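Local coordinates for cystathionine gamma-synthase (Xanthomonas oryzae pv. oryzae KACC 10331, PDB 6LD7), which probably catalyses the formation of cystathionine in methionine biosynthesis, as a pyridoxal 5'-phosphate-dependent member of the trans-sulfuration enzyme family, at residues S42-D47 / S60-R65; D66-A71 / R254-L259; E70-L75 / G81-T86; S215-G220 / F250-G255; D260-V265 / G339-L344. The protein carries 1 engineered substitution. All coordinates share one frame; numbering follows the deposited sequence.

Interaction 1: residues S42-D47 / S60-R65; sequences SNFSFD and SGNPTR
Phe44 and Pro63 carry the apolar part of this contact, their side chains approaching from opposite directions until Phe44 CZ stands 4.0 Å from Pro63 CD. The phenyl group points at the start of the helix because its CG lies anti to the carbonyl carbon and beside the backbone N (chi1 -54°), on a residue whose CB already faces residues 60-65. The proline meets the ring obliquely, and so does the carbonyl of Gly61, with Phe44 CE1 4.2 Å from Gly61 O.

Polar groups border the patch on the side of residues 60-65; Val39 packs on both the ring and the proline. Asn62 ND2 lies at the ring edge, near its plane, 4.3 Å from Phe44 CZ, while its hydrogen bond goes to Val39 O. The other end of the amide makes Asn62 the N-cap of helix 63-76: Asn62 OD1 accepts from Arg65 N at 3.1 Å, an almost straight bond (167°) in the carbonyl plane, and more weakly from Thr64 N. Arg65 then folds back over its own cap, with Asn62 CB 3.9 Å above one face of the guanidinium, whose NH1 and NH2 bind Gly244 O and Thr58 O.

Subunit contacts complete the setting. Ala33 of the third subunit packs on Phe44, and Tyr31 of that subunit on Pro63.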
# COMPACT_ATOMS: atom_id res chain seq x y z
N SER C 42 11.43 -3.42 8.71
CA SER C 42 11.50 -3.28 10.16
C SER C 42 12.97 -3.11 10.54
O SER C 42 13.24 -2.44 11.52
CB SER C 42 10.83 -4.46 10.87
OG SER C 42 11.42 -5.66 10.43
N ASN C 43 13.87 -3.84 9.86
CA ASN C 43 15.30 -3.86 10.22
C ASN C 43 16.18 -3.55 9.00
O ASN C 43 15.71 -3.53 7.80
CB ASN C 43 15.57 -5.17 10.98
CG ASN C 43 15.31 -6.42 10.17
OD1 ASN C 43 14.60 -6.36 9.14
ND2 ASN C 43 15.84 -7.56 10.68
N PHE C 44 17.42 -3.25 9.34
CA PHE C 44 18.55 -2.79 8.50
C PHE C 44 19.82 -3.57 8.92
O PHE C 44 20.06 -3.74 10.11
CB PHE C 44 18.72 -1.26 8.63
CG PHE C 44 17.50 -0.46 8.35
CD1 PHE C 44 16.52 -0.30 9.33
CD2 PHE C 44 17.26 0.06 7.10
CE1 PHE C 44 15.32 0.35 9.06
CE2 PHE C 44 16.07 0.72 6.83
CZ PHE C 44 15.11 0.90 7.80
N SER C 45 20.58 -4.06 7.94
CA SER C 45 21.80 -4.83 8.15
C SER C 45 22.83 -3.89 8.75
O SER C 45 22.73 -2.62 8.57
CB SER C 45 22.29 -5.47 6.86
OG SER C 45 22.60 -4.45 5.91
N PHE C 46 23.72 -4.46 9.56
CA PHE C 46 25.05 -3.89 9.90
C PHE C 46 25.96 -3.93 8.66
O PHE C 46 25.81 -4.78 7.79
CB PHE C 46 25.63 -4.64 11.07
CG PHE C 46 25.13 -4.13 12.39
CD1 PHE C 46 23.77 -3.93 12.60
CD2 PHE C 46 26.04 -3.83 13.40
CE1 PHE C 46 23.35 -3.38 13.80
CE2 PHE C 46 25.61 -3.26 14.60
CZ PHE C 46 24.26 -3.09 14.80
N ASP C 47 26.83 -2.94 8.53
CA ASP C 47 27.80 -2.90 7.41
C ASP C 47 29.08 -3.62 7.85
O ASP C 47 30.05 -2.92 8.21
CB ASP C 47 28.09 -1.44 7.06
CG ASP C 47 28.89 -1.27 5.78
OD1 ASP C 47 28.97 -2.23 4.99
OD2 ASP C 47 29.39 -0.16 5.57
N SER C 60 12.68 2.88 16.00
CA SER C 60 13.61 3.90 16.54
C SER C 60 13.90 5.03 15.48
O SER C 60 13.85 6.23 15.85
CB SER C 60 14.78 3.09 17.06
OG SER C 60 15.94 3.60 16.55
N GLY C 61 14.04 4.69 14.18
CA GLY C 61 14.41 5.55 13.04
C GLY C 61 14.06 4.81 11.72
O GLY C 61 14.31 3.58 11.59
N ASN C 62 13.42 5.49 10.77
CA ASN C 62 13.06 4.92 9.44
C ASN C 62 13.11 6.06 8.45
O ASN C 62 12.67 7.16 8.80
CB ASN C 62 11.67 4.32 9.47
CG ASN C 62 11.18 3.94 8.12
OD1 ASN C 62 10.75 4.84 7.40
ND2 ASN C 62 11.22 2.63 7.82
N PRO C 63 13.76 5.89 7.28
CA PRO C 63 13.96 7.02 6.37
C PRO C 63 12.68 7.60 5.78
O PRO C 63 12.65 8.81 5.54
CB PRO C 63 14.86 6.49 5.24
CG PRO C 63 14.80 5.02 5.38
CD PRO C 63 14.43 4.67 6.81
N THR C 64 11.67 6.79 5.50
CA THR C 64 10.39 7.32 4.95
C THR C 64 9.71 8.22 6.00
O THR C 64 9.23 9.34 5.68
CB THR C 64 9.49 6.17 4.51
OG1 THR C 64 10.22 5.49 3.48
CG2 THR C 64 8.14 6.72 4.08
N ARG C 65 9.70 7.76 7.25
CA ARG C 65 9.11 8.53 8.37
C ARG C 65 9.91 9.86 8.59
O ARG C 65 9.30 10.88 8.77
CB ARG C 65 9.03 7.65 9.62
CG ARG C 65 8.23 8.33 10.72
CD ARG C 65 7.76 7.39 11.82
NE ARG C 65 8.90 6.96 12.46
CZ ARG C 65 9.28 5.68 12.64
NH1 ARG C 65 8.53 4.60 12.45
NH2 ARG C 65 10.46 5.53 13.17

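Interaction 2: residues D66-A71 / R254-L259; sequences DLLGEA and RGLRTL
Leu256 CD1 is the methyl through which this contact is made, resting 3.9 Å from Ala71 CB and, more loosely, 4.5 Å from Leu68 CD1. Leu68 and Ala71 lie one turn apart on helix 63-76, so the leucine methyl is met by two successive residues of the same helix face. Ala71 presents its CB directly. Leu68 starts off to one side and reaches the partner only at its end, its CG anti to the backbone N (chi1 175°).

In the next shell, Leu68 also packs on Ala249 and Leu253, a turn or two earlier on helix 246-256, and Ala71 touches Ala23 in a loop. The two helices thus pack over more than one turn, with Leu256 at the late end of the second.

Farther out, the backbone turns sharply after this leucine. Leu256 to Leu259 form a type I beta turn closed by Leu259 N to Leu256 O at 3.1 Å, and Thr258 takes the N-cap position of helix 259-277.

All the touching residues are buried and none offers a polar atom to its partner. Cohesion here probably comes mainly from excluding water and from dispersion, with no directional bond across the two segments to fix their rotation.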
# COMPACT_ATOMS: atom_id res chain seq x y z
N ASP C 66 11.24 9.79 8.56
CA ASP C 66 12.15 10.92 8.78
C ASP C 66 11.98 11.95 7.66
O ASP C 66 12.13 13.10 7.94
CB ASP C 66 13.60 10.48 8.85
CG ASP C 66 13.92 9.89 10.21
OD1 ASP C 66 13.07 9.98 11.11
OD2 ASP C 66 14.93 9.23 10.31
N LEU C 67 11.69 11.58 6.44
CA LEU C 67 11.44 12.61 5.40
C LEU C 67 10.25 13.44 5.83
O LEU C 67 10.26 14.54 5.52
CB LEU C 67 11.03 11.94 4.12
CG LEU C 67 12.07 11.88 3.03
CD1 LEU C 67 11.44 11.08 1.88
CD2 LEU C 67 12.45 13.29 2.62
N LEU C 68 9.19 12.82 6.34
CA LEU C 68 8.01 13.57 6.74
C LEU C 68 8.39 14.46 7.94
O LEU C 68 7.97 15.61 8.02
CB LEU C 68 6.85 12.63 7.03
CG LEU C 68 5.61 13.30 7.56
CD1 LEU C 68 5.02 14.25 6.51
CD2 LEU C 68 4.54 12.27 7.92
N GLY C 69 9.08 13.88 8.91
CA GLY C 69 9.65 14.65 10.02
C GLY C 69 10.38 15.89 9.61
O GLY C 69 10.08 17.00 10.13
N GLU C 70 11.32 15.73 8.69
CA GLU C 70 12.12 16.83 8.19
C GLU C 70 11.25 17.81 7.42
O GLU C 70 11.43 19.02 7.61
CB GLU C 70 13.17 16.38 7.20
CG GLU C 70 14.42 15.89 7.82
CD GLU C 70 15.24 15.12 6.75
OE1 GLU C 70 15.09 15.43 5.48
OE2 GLU C 70 15.94 14.15 7.15
N ALA C 71 10.32 17.36 6.57
CA ALA C 71 9.45 18.32 5.84
C ALA C 71 8.61 19.12 6.86
O ALA C 71 8.54 20.35 6.72
CB ALA C 71 8.54 17.67 4.87
N ARG C 254 2.69 12.44 0.69
CA ARG C 254 1.94 12.64 -0.57
C ARG C 254 0.86 13.72 -0.39
O ARG C 254 0.73 14.64 -1.22
CB ARG C 254 1.33 11.33 -1.01
CG ARG C 254 0.87 11.33 -2.46
CD ARG C 254 0.17 10.03 -2.77
NE ARG C 254 0.10 9.64 -4.15
CZ ARG C 254 -0.97 9.73 -4.90
NH1 ARG C 254 -2.12 10.16 -4.42
NH2 ARG C 254 -0.95 9.17 -6.08
N GLY C 255 0.05 13.61 0.65
CA GLY C 255 -0.94 14.65 0.88
C GLY C 255 -0.31 16.02 1.12
O GLY C 255 -0.86 16.97 0.59
N LEU C 256 0.80 16.14 1.84
CA LEU C 256 1.43 17.43 2.18
C LEU C 256 1.71 18.19 0.91
O LEU C 256 1.83 19.44 0.97
CB LEU C 256 2.79 17.20 2.80
CG LEU C 256 3.29 18.07 3.90
CD1 LEU C 256 4.78 17.98 4.06
CD2 LEU C 256 2.74 19.43 4.02
N ARG C 257 2.17 17.48 -0.13
CA ARG C 257 2.56 18.14 -1.39
C ARG C 257 1.46 19.06 -1.96
O ARG C 257 1.83 19.93 -2.77
CB ARG C 257 2.91 17.04 -2.41
CG ARG C 257 4.20 16.34 -1.97
CD ARG C 257 4.83 15.51 -3.09
NE ARG C 257 6.12 14.91 -2.72
CZ ARG C 257 6.24 13.68 -2.24
NH1 ARG C 257 5.18 12.97 -1.86
NH2 ARG C 257 7.44 13.17 -2.09
N THR C 258 0.18 18.80 -1.70
CA THR C 258 -0.90 19.63 -2.21
C THR C 258 -1.47 20.52 -1.10
O THR C 258 -2.52 21.07 -1.34
CB THR C 258 -1.99 18.78 -2.85
OG1 THR C 258 -2.48 17.92 -1.81
CG2 THR C 258 -1.45 18.08 -4.09
N LEU C 259 -0.82 20.66 0.05
CA LEU C 259 -1.43 21.40 1.21
C LEU C 259 -1.71 22.87 0.79
O LEU C 259 -2.77 23.42 1.12
CB LEU C 259 -0.48 21.37 2.41
CG LEU C 259 -0.89 22.17 3.62
CD1 LEU C 259 -2.23 21.71 4.16
CD2 LEU C 259 0.15 22.07 4.69

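Interaction 3: residues E70-L75 / G81-T86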
# COMPACT_ATOMS: atom_id res chain seq x y z
N GLU C 70 11.32 15.73 8.69
CA GLU C 70 12.12 16.83 8.19
C GLU C 70 11.25 17.81 7.42
O GLU C 70 11.43 19.02 7.61
CB GLU C 70 13.17 16.38 7.20
CG GLU C 70 14.42 15.89 7.82
CD GLU C 70 15.24 15.12 6.75
OE1 GLU C 70 15.09 15.43 5.48
OE2 GLU C 70 15.94 14.15 7.15
N ALA C 71 10.32 17.36 6.57
CA ALA C 71 9.45 18.32 5.84
C ALA C 71 8.61 19.12 6.86
O ALA C 71 8.54 20.35 6.72
CB ALA C 71 8.54 17.67 4.87
N LEU C 72 8.08 18.49 7.92
CA LEU C 72 7.29 19.29 8.87
C LEU C 72 8.20 20.20 9.70
O LEU C 72 7.76 21.32 9.99
CB LEU C 72 6.44 18.39 9.73
CG LEU C 72 5.34 17.70 8.98
CD1 LEU C 72 4.57 16.88 9.93
CD2 LEU C 72 4.39 18.65 8.31
N ALA C 73 9.40 19.75 10.09
CA ALA C 73 10.34 20.60 10.83
C ALA C 73 10.64 21.86 9.99
O ALA C 73 10.64 22.95 10.55
CB ALA C 73 11.61 19.88 11.13
N GLU C 74 10.92 21.69 8.71
CA GLU C 74 11.22 22.79 7.77
C GLU C 74 10.01 23.74 7.63
O GLU C 74 10.20 24.93 7.69
CB GLU C 74 11.67 22.31 6.40
CG GLU C 74 12.00 23.52 5.49
CD GLU C 74 12.55 23.17 4.11
OE1 GLU C 74 12.70 21.95 3.82
OE2 GLU C 74 12.80 24.10 3.29
N LEU C 75 8.79 23.30 7.49
CA LEU C 75 7.60 24.18 7.41
C LEU C 75 7.39 24.89 8.73
O LEU C 75 6.93 26.01 8.69
CB LEU C 75 6.36 23.34 7.15
CG LEU C 75 5.88 23.13 5.73
CD1 LEU C 75 6.92 23.36 4.69
CD2 LEU C 75 5.15 21.79 5.57
N GLY C 81 11.55 16.94 13.59
CA GLY C 81 10.18 16.45 13.78
C GLY C 81 10.16 14.98 14.15
O GLY C 81 11.00 14.25 13.65
N VAL C 82 9.22 14.60 15.01
CA VAL C 82 8.94 13.19 15.33
C VAL C 82 7.54 12.92 14.84
O VAL C 82 6.67 13.73 15.12
CB VAL C 82 9.08 12.95 16.84
CG1 VAL C 82 8.79 11.53 17.22
CG2 VAL C 82 10.47 13.26 17.26
N ILE C 83 7.35 11.78 14.19
CA ILE C 83 6.06 11.35 13.61
C ILE C 83 5.49 10.22 14.49
O ILE C 83 6.13 9.15 14.62
CB ILE C 83 6.26 10.95 12.14
CG1 ILE C 83 6.85 12.08 11.26
CG2 ILE C 83 4.94 10.47 11.55
CD1 ILE C 83 6.10 13.37 11.25
N THR C 84 4.24 10.36 14.93
CA THR C 84 3.56 9.42 15.83
C THR C 84 2.47 8.71 15.08
O THR C 84 1.96 9.20 14.02
CB THR C 84 3.11 10.18 17.10
OG1 THR C 84 2.19 11.21 16.75
CG2 THR C 84 4.30 10.79 17.83
N SER C 85 2.01 7.63 15.66
CA SER C 85 0.92 6.84 15.08
C SER C 85 -0.43 7.56 15.15
O SER C 85 -1.24 7.25 14.29
CB SER C 85 0.86 5.46 15.74
OG SER C 85 0.55 5.71 17.09
N THR C 86 -0.62 8.52 16.06
CA THR C 86 -1.81 9.38 16.09
C THR C 86 -1.48 10.75 16.63
O THR C 86 -0.39 10.95 17.30
CB THR C 86 -2.87 8.73 16.99
OG1 THR C 86 -2.49 8.72 18.36
CG2 THR C 86 -3.16 7.29 16.60
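Next to Ile83, which meets Leu72, Thr84 OG1 donates to Thr86 O at 2.7 Å, arriving from above the carbonyl plane, 42° out of it. This short bond bridges the turn that leaves strand 80-84 and leads into helix 87-98, where Thr86, at the N-cap position, binds Gly89 N through its hydroxyl.

The contact with helix 63-76 itself is apolar. Leu72 and Ile83 cross at about a right angle and meet through their outermost methyls, with Leu72 CD1 4.1 Å from Ile83 CD1. Leu72 CG and Ile83 CG1 each lie anti to the carbonyl carbon, beside the backbone N (chi1 -69° and -58°). At the near end of the strand the backbones themselves close up: Ala73 CA is 5.1 Å from Gly81 CA, and Ala73 CB lies 3.8 Å from Gly81 N. Gly81 has no side chain to stand between the backbones on the side that faces the helix.

Strand 80-84 is an edge strand of the seven-stranded sheet within this chain, antiparallel to strand 220-224. Ile83 reaches helix 63-76 with the end of its side chain, whereas Val82 points away and packs on helices 87-98 and 227-240; the edge strand thus has helix 63-76 on one side and those two helices on another.

Interaction 4: residues S215-G220 / F250-G255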
# COMPACT_ATOMS: atom_id res chain seq x y z
N SER C 215 -8.18 11.92 4.47
CA SER C 215 -9.04 11.12 5.37
C SER C 215 -8.64 9.65 5.35
O SER C 215 -9.48 8.82 5.44
CB SER C 215 -10.49 11.28 4.93
OG SER C 215 -10.88 12.63 5.11
N ASP C 216 -7.41 9.32 5.02
CA ASP C 216 -7.03 7.90 4.90
C ASP C 216 -5.79 7.58 5.74
O ASP C 216 -5.21 6.56 5.47
CB ASP C 216 -6.88 7.54 3.43
CG ASP C 216 -5.88 8.35 2.63
OD1 ASP C 216 -5.16 9.21 3.28
OD2 ASP C 216 -5.88 8.18 1.34
N VAL C 217 -5.38 8.47 6.65
CA VAL C 217 -4.26 8.23 7.60
C VAL C 217 -4.64 8.87 8.91
O VAL C 217 -5.12 10.05 8.89
CB VAL C 217 -2.97 8.90 7.15
CG1 VAL C 217 -1.92 8.82 8.25
CG2 VAL C 217 -2.44 8.40 5.85
N VAL C 218 -4.37 8.17 10.00
CA VAL C 218 -4.41 8.76 11.34
C VAL C 218 -2.92 8.90 11.67
O VAL C 218 -2.23 7.94 11.44
CB VAL C 218 -5.20 7.90 12.33
CG1 VAL C 218 -5.10 8.41 13.78
CG2 VAL C 218 -6.66 7.76 11.95
N GLY C 219 -2.46 10.07 12.12
CA GLY C 219 -1.04 10.33 12.44
C GLY C 219 -0.87 11.60 13.28
O GLY C 219 -1.78 12.39 13.33
N GLY C 220 0.30 11.79 13.88
CA GLY C 220 0.71 12.99 14.58
C GLY C 220 2.12 13.36 14.28
O GLY C 220 2.85 12.58 13.65
N PHE C 250 4.39 7.80 4.17
CA PHE C 250 4.38 7.92 2.70
C PHE C 250 3.09 8.62 2.25
O PHE C 250 3.13 9.57 1.39
CB PHE C 250 4.57 6.56 2.00
CG PHE C 250 4.07 6.52 0.59
CD1 PHE C 250 4.83 7.10 -0.43
CD2 PHE C 250 2.82 6.01 0.31
CE1 PHE C 250 4.35 7.15 -1.72
CE2 PHE C 250 2.34 6.06 -1.02
CZ PHE C 250 3.08 6.66 -2.01
N LEU C 251 1.93 8.11 2.66
CA LEU C 251 0.66 8.71 2.21
C LEU C 251 0.57 10.17 2.72
O LEU C 251 0.01 11.02 2.00
CB LEU C 251 -0.51 7.92 2.75
CG LEU C 251 -0.92 6.68 1.96
CD1 LEU C 251 -2.22 6.18 2.50
CD2 LEU C 251 -1.03 7.01 0.45
N THR C 252 1.02 10.44 3.93
CA THR C 252 0.96 11.81 4.49
C THR C 252 1.91 12.77 3.82
O THR C 252 1.44 13.82 3.50
CB THR C 252 0.85 11.99 6.01
OG1 THR C 252 1.43 13.11 6.73
CG2 THR C 252 0.62 10.75 6.75
N LEU C 253 3.10 12.38 3.46
CA LEU C 253 3.95 13.24 2.65
C LEU C 253 3.27 13.46 1.28
O LEU C 253 3.26 14.63 0.75
CB LEU C 253 5.30 12.57 2.54
CG LEU C 253 6.37 13.47 2.01
CD1 LEU C 253 6.63 14.62 2.94
CD2 LEU C 253 7.63 12.67 1.78
N ARG C 254 2.69 12.44 0.69
CA ARG C 254 1.94 12.64 -0.57
C ARG C 254 0.86 13.72 -0.39
O ARG C 254 0.73 14.64 -1.22
CB ARG C 254 1.33 11.33 -1.01
CG ARG C 254 0.87 11.33 -2.46
CD ARG C 254 0.17 10.03 -2.77
NE ARG C 254 0.10 9.64 -4.15
CZ ARG C 254 -0.97 9.73 -4.90
NH1 ARG C 254 -2.12 10.16 -4.42
NH2 ARG C 254 -0.95 9.17 -6.08
N GLY C 255 0.05 13.61 0.65
CA GLY C 255 -0.94 14.65 0.88
C GLY C 255 -0.31 16.02 1.12
O GLY C 255 -0.86 16.97 0.59
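Leu251 opens the contact on helix 246-256, with its CB 3.7 Å from Val217 CG2. Its CG is turned anti to the carbonyl carbon (chi1 -84°), which sends its CD1 toward the loop, so that Leu251 CD1 also comes to 4.0 Å from Val217 CG2 and to 4.3 Å from Asp216 CG. The leucine thus lies against both an apolar side chain and the carbon of a carboxylate.

Thr252 follows, and its methyl does the touching: Thr252 CG2 is 3.5 Å from Val217 CG1 and 4.0 Å from Val217 CG2. The two side chains cross at about a right angle. Both branches of the valine are therefore engaged, CG1 by the threonine and CG2 mainly by the leucine, an outcome of having CG1 anti to the backbone N (chi1 171°) on a residue whose CB faces the helix.

Leu253 turns to the other side and packs on Leu67 of helix 63-76. Arg254 reaches beyond the subunit: its NE makes a salt bridge with Asp216 OD2 of the fourth subunit, and Asp216 of this chain receives the matching arginine in return. Leu251 likewise packs on Leu251 of that subunit, so the same helix serves the core and a symmetric interface.

Such packing belongs to the pyridoxal-phosphate domain of the Cys/Met metabolism family: the loop leads from the region of Lys209, predicted to carry the cofactor, into strand 220-224, and helix 246-256 covers it where subunits meet.

Interaction 5: residues D260-V265 / G339-L344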
# COMPACT_ATOMS: atom_id res chain seq x y z
N ASP C 260 -0.76 23.51 0.21
CA ASP C 260 -0.88 24.90 -0.27
C ASP C 260 -2.01 25.00 -1.30
O ASP C 260 -2.86 25.90 -1.19
CB ASP C 260 0.38 25.38 -0.99
CG ASP C 260 0.17 26.73 -1.81
OD1 ASP C 260 0.02 27.65 -1.07
OD2 ASP C 260 0.18 26.87 -3.20
N ALA C 261 -2.02 24.14 -2.31
CA ALA C 261 -3.01 24.17 -3.39
C ALA C 261 -4.39 23.88 -2.82
O ALA C 261 -5.38 24.48 -3.28
CB ALA C 261 -2.67 23.18 -4.45
N ARG C 262 -4.48 22.94 -1.87
CA ARG C 262 -5.77 22.64 -1.21
C ARG C 262 -6.26 23.86 -0.38
O ARG C 262 -7.45 24.28 -0.53
CB ARG C 262 -5.68 21.41 -0.29
CG ARG C 262 -5.58 20.14 -1.11
CD ARG C 262 -5.51 18.85 -0.28
NE ARG C 262 -4.18 18.67 0.33
CZ ARG C 262 -3.95 18.75 1.64
NH1 ARG C 262 -4.93 19.10 2.47
NH2 ARG C 262 -2.75 18.45 2.12
N LEU C 263 -5.42 24.42 0.41
CA LEU C 263 -5.82 25.56 1.34
C LEU C 263 -6.27 26.79 0.50
O LEU C 263 -7.13 27.56 0.97
CB LEU C 263 -4.64 25.91 2.24
CG LEU C 263 -4.47 24.93 3.41
CD1 LEU C 263 -3.18 25.21 4.14
CD2 LEU C 263 -5.68 24.87 4.36
N ARG C 264 -5.71 27.04 -0.65
CA ARG C 264 -6.22 28.19 -1.46
C ARG C 264 -7.70 27.98 -1.78
O ARG C 264 -8.46 28.89 -1.60
CB ARG C 264 -5.49 28.33 -2.78
CG ARG C 264 -4.03 28.76 -2.60
CD ARG C 264 -3.54 28.57 -4.01
NE ARG C 264 -2.12 28.68 -4.13
CZ ARG C 264 -1.51 29.43 -5.04
NH1 ARG C 264 -2.20 30.19 -5.83
NH2 ARG C 264 -0.20 29.47 -5.07
N VAL C 265 -8.10 26.77 -2.12
CA VAL C 265 -9.52 26.52 -2.46
C VAL C 265 -10.33 26.47 -1.16
O VAL C 265 -11.44 27.00 -1.13
CB VAL C 265 -9.67 25.26 -3.31
CG1 VAL C 265 -11.14 25.01 -3.60
CG2 VAL C 265 -8.84 25.36 -4.57
N GLY C 339 -10.51 18.82 7.93
CA GLY C 339 -9.28 19.06 7.17
C GLY C 339 -9.20 18.19 5.93
O GLY C 339 -8.12 18.22 5.31
N GLY C 340 -10.23 17.42 5.61
CA GLY C 340 -10.26 16.64 4.37
C GLY C 340 -10.66 17.50 3.15
O GLY C 340 -11.25 18.53 3.35
N VAL C 341 -10.35 17.00 1.94
CA VAL C 341 -10.71 17.63 0.68
C VAL C 341 -12.23 17.63 0.58
O VAL C 341 -12.78 18.55 -0.03
CB VAL C 341 -10.05 16.87 -0.48
CG1 VAL C 341 -8.59 17.11 -0.55
CG2 VAL C 341 -10.35 15.35 -0.50
N GLU C 342 -12.90 16.72 1.25
CA GLU C 342 -14.39 16.58 1.22
C GLU C 342 -15.00 17.39 2.38
O GLU C 342 -14.51 17.30 3.52
CB GLU C 342 -14.90 15.13 1.21
CG GLU C 342 -13.79 14.01 1.24
CD GLU C 342 -12.89 14.01 2.50
OE1 GLU C 342 -11.63 13.66 2.34
OE2 GLU C 342 -13.40 14.42 3.68
N SER C 343 -16.05 18.14 2.10
CA SER C 343 -16.77 18.95 3.13
C SER C 343 -17.48 18.00 4.12
O SER C 343 -18.13 17.02 3.70
CB SER C 343 -17.70 19.91 2.52
OG SER C 343 -17.04 20.88 1.69
N LEU C 344 -17.38 18.34 5.40
CA LEU C 344 -18.02 17.61 6.50
C LEU C 344 -18.83 18.58 7.32
O LEU C 344 -18.50 19.77 7.37
CB LEU C 344 -16.93 17.01 7.38
CG LEU C 344 -15.95 16.04 6.71
CD1 LEU C 344 -15.00 15.43 7.71
CD2 LEU C 344 -16.66 14.92 5.99
O HOH W 1 -7.56 19.00 2.58
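Arg262 approaches Val341 from helix 259-277, its CB directed at the loop 339-344. CG lies anti to the carbonyl carbon (chi1 -72°) and the chain runs on extended to Arg262 CD, which lies 3.5 Å from Val341 CG1. Here the aliphatic part of the arginine does its work, crossing the valine at a slant. The chain then bends at chi3 (-75°), swinging the guanidinium past the valine toward buried backbone carbonyls.

At the tip every nitrogen has a partner. NE binds Thr258 OG1, one turn back in the chain. Arg262 NH1 donates to a water oxygen at 2.6 Å. That water donates to Gly339 O, 2.9 Å from its oxygen. The direct distance from Arg262 NH1 to Gly339 O is 4.4 Å, so the water supplies the link. NH1 also reaches Tyr210 O, and Arg262 NH2 binds Gly255 O at 2.8 Å, with a weak bond to Ile211 O.

Two residues further on, Arg264 grips Asp260 OD2 side-on with NE and NH2 in a salt bridge within the helix, the Arg264 NE bond at 3.1 Å.

By gathering backbone carbonyls from several segments, this buried arginine ties parts of the fold together. It joins the end of helix 246-256, the start of the long helix 259-277, the segment just after Lys209, the predicted cofactor lysine, and the loop entering strand 344-346 of the five-stranded sheet, consistent with the two-domain architecture of fold-type I pyridoxal-phosphate enzymes.

Overall arrangement
All five contacts are buried, but their places differ. Interaction 1 is the most peripheral, about 29 Å from the centre of the chain to its own centre, whereas the others lie within about 15 Å of it. Interactions 1, 2 and 3 use helix 63-76, successively from its N-cap onward; interactions 2 and 4 use helix 246-256. Thr84 N and Gly220 O connect interactions 3 and 4 across neighbouring strands, and Ser215 OG to Glu342 OE1 ties interaction 4 to interaction 5. Across the segments, interactions 2 to 4 are essentially apolar, interaction 1 sets a ring beside a capping amide, and interaction 5 alone uses a water bridge, near the five-stranded sheet.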